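Local coordinates for regulator of G-protein signaling 1 (Homo sapiens, PDB 2BV1), which speeds up GTP hydrolysis by G protein alpha subunits through its RGS domain, driving them into the inactive GDP-bound form and damping receptor signalling, at residues 37-40 with 41-44. Residues are numbered along the deposited sequence; the frame is centred on the assembly and turned at random.
Sequences NVFG and SFLK
With CG swung anti to the backbone N (chi1 -176°) and beside the carbonyl carbon, the ring of Phe39 leans along the helix toward Leu43, one turn on. In Leu43, CG sits beside the backbone N and anti to the carbonyl carbon (chi1 -62°), which sets the fork of the side chain over one face of that ring. The branch carbon is almost centred there, Leu43 CG standing 4.1 Å from the centroid of the Phe39 ring and 12° off its normal, a CH-pi contact. On that same face the two methyls spread over the far end of the ring: Leu43 CD2 reaches Phe39 CE1 at 3.7 Å, while Leu43 CD1 comes to 3.8 Å from Phe39 CE2. Phe42 approaches the same ring obliquely and less closely, its CD2 lying 4.4 Å from Phe39 CD1.

Underneath runs ordinary alpha-helical i to i+4 bonding, with Leu43 N giving a 2.9 Å hydrogen bond to Phe39 O. The outer side of the helix is polar. Here Asn37 O is gripped twice by one residue: Ser41 OG donates to it at 2.7 Å and Ser41 N at 3.0 Å, arriving from opposite faces of the carbonyl plane. The hydroxyl thus folds back onto the preceding turn, so its bond supplements the backbone one.

All of this lies within helix 33-45 of the all-helical RGS domain, and the side of the helix that carries Phe39 and Phe42 is buried. Phe39 meets Phe130 of helix 112-131 edge-to-face and also touches Leu26, Leu29 and Leu30 of helix 26-31. Phe42 packs against Phe130 too, and together with Val38 it reaches Ile135, joining helix 33-45 to helix 134-142.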
ATOM      1  N   ASN A  37      -4.013   4.315   8.244  1.00 35.65           N
ATOM      2  CA  ASN A  37      -5.030   3.570   8.918  1.00 35.67           C
ATOM      3  C   ASN A  37      -6.439   3.894   8.385  1.00 35.89           C
ATOM      4  O   ASN A  37      -7.270   3.007   8.263  1.00 36.34           O
ATOM      5  CB  ASN A  37      -4.990   3.828  10.486  1.00 34.25           C
ATOM      6  CG  ASN A  37      -3.736   3.252  11.200  1.00 37.51           C
ATOM      7  OD1 ASN A  37      -3.350   3.706  12.320  1.00 34.66           O
ATOM      8  ND2 ASN A  37      -3.145   2.234  10.612  1.00 32.65           N
ATOM      9  N   VAL A  38      -6.736   5.172   8.175  1.00 35.55           N
ATOM     10  CA  VAL A  38      -8.073   5.576   7.688  1.00 35.36           C
ATOM     11  C   VAL A  38      -8.257   5.175   6.186  1.00 34.42           C
ATOM     12  O   VAL A  38      -9.264   4.628   5.782  1.00 34.65           O
ATOM     13  CB  VAL A  38      -8.292   7.107   7.926  1.00 35.30           C
ATOM     14  CG1 VAL A  38      -9.659   7.566   7.389  1.00 37.56           C
ATOM     15  CG2 VAL A  38      -8.268   7.472   9.435  1.00 34.70           C
ATOM     16  N   PHE A  39      -7.237   5.404   5.389  1.00 35.84           N
ATOM     17  CA  PHE A  39      -7.263   4.952   3.978  1.00 36.59           C
ATOM     18  C   PHE A  39      -7.399   3.424   3.883  1.00 36.53           C
ATOM     19  O   PHE A  39      -8.265   2.898   3.173  1.00 36.18           O
ATOM     20  CB  PHE A  39      -6.025   5.472   3.284  1.00 35.95           C
ATOM     21  CG  PHE A  39      -5.963   5.164   1.817  1.00 38.19           C
ATOM     22  CD1 PHE A  39      -7.044   5.392   0.976  1.00 37.81           C
ATOM     23  CD2 PHE A  39      -4.812   4.644   1.265  1.00 39.10           C
ATOM     24  CE1 PHE A  39      -6.932   5.154  -0.414  1.00 39.21           C
ATOM     25  CE2 PHE A  39      -4.752   4.353  -0.129  1.00 38.51           C
ATOM     26  CZ  PHE A  39      -5.802   4.621  -0.929  1.00 35.31           C
ATOM     27  N   GLY A  40      -6.566   2.731   4.657  1.00 38.12           N
ATOM     28  CA  GLY A  40      -6.705   1.313   4.860  1.00 37.34           C
ATOM     29  C   GLY A  40      -8.106   0.839   5.145  1.00 38.55           C
ATOM     30  O   GLY A  40      -8.552  -0.163   4.567  1.00 36.61           O
ATOM     31  N   SER A  41      -8.791   1.516   6.094  1.00 38.98           N
ATOM     32  CA  SER A  41     -10.132   1.135   6.461  1.00 39.09           C
ATOM     33  C   SER A  41     -11.092   1.286   5.272  1.00 37.86           C
ATOM     34  O   SER A  41     -11.940   0.446   5.038  1.00 36.90           O
ATOM     35  CB  SER A  41     -10.633   1.986   7.643  1.00 40.27           C
ATOM     36  OG  SER A  41      -9.726   1.885   8.751  1.00 45.96           O
ATOM     37  N   PHE A  42     -10.958   2.377   4.539  1.00 37.60           N
ATOM     38  CA  PHE A  42     -11.768   2.608   3.298  1.00 38.20           C
ATOM     39  C   PHE A  42     -11.516   1.540   2.212  1.00 37.23           C
ATOM     40  O   PHE A  42     -12.440   1.019   1.632  1.00 37.95           O
ATOM     41  CB  PHE A  42     -11.512   4.044   2.742  1.00 37.33           C
ATOM     42  CG  PHE A  42     -12.034   4.258   1.342  1.00 38.03           C
ATOM     43  CD1 PHE A  42     -13.347   4.632   1.128  1.00 40.03           C
ATOM     44  CD2 PHE A  42     -11.190   4.122   0.233  1.00 40.22           C
ATOM     45  CE1 PHE A  42     -13.830   4.849  -0.158  1.00 40.51           C
ATOM     46  CE2 PHE A  42     -11.666   4.334  -1.045  1.00 39.44           C
ATOM     47  CZ  PHE A  42     -12.975   4.708  -1.239  1.00 38.25           C
ATOM     48  N   LEU A  43     -10.259   1.176   1.998  1.00 38.08           N
ATOM     49  CA  LEU A  43      -9.909   0.111   1.045  1.00 38.33           C
ATOM     50  C   LEU A  43     -10.513  -1.221   1.475  1.00 38.95           C
ATOM     51  O   LEU A  43     -11.082  -1.958   0.654  1.00 39.02           O
ATOM     52  CB  LEU A  43      -8.390   0.007   0.873  1.00 38.19           C
ATOM     53  CG  LEU A  43      -7.607   1.218   0.308  1.00 37.94           C
ATOM     54  CD1 LEU A  43      -6.196   0.832   0.115  1.00 39.20           C
ATOM     55  CD2 LEU A  43      -8.201   1.743  -1.028  1.00 42.47           C
ATOM     56  N   LYS A  44     -10.447  -1.514   2.782  1.00 40.85           N
ATOM     57  CA  LYS A  44     -11.032  -2.718   3.323  1.00 41.75           C
ATOM     58  C   LYS A  44     -12.542  -2.715   3.075  1.00 41.29           C
ATOM     59  O   LYS A  44     -13.072  -3.693   2.577  1.00 42.43           O
ATOM     60  CB  LYS A  44     -10.677  -2.901   4.826  1.00 42.28           C
ATOM     61  CG  LYS A  44     -10.323  -4.334   5.188  1.00 45.27           C
ATOM     62  CD  LYS A  44      -9.721  -4.549   6.607  1.00 45.46           C
ATOM     63  CE  LYS A  44      -9.653  -6.042   6.955  1.00 47.96           C
ATOM     64  NZ  LYS A  44      -8.435  -6.747   6.389  1.00 52.91           N
TER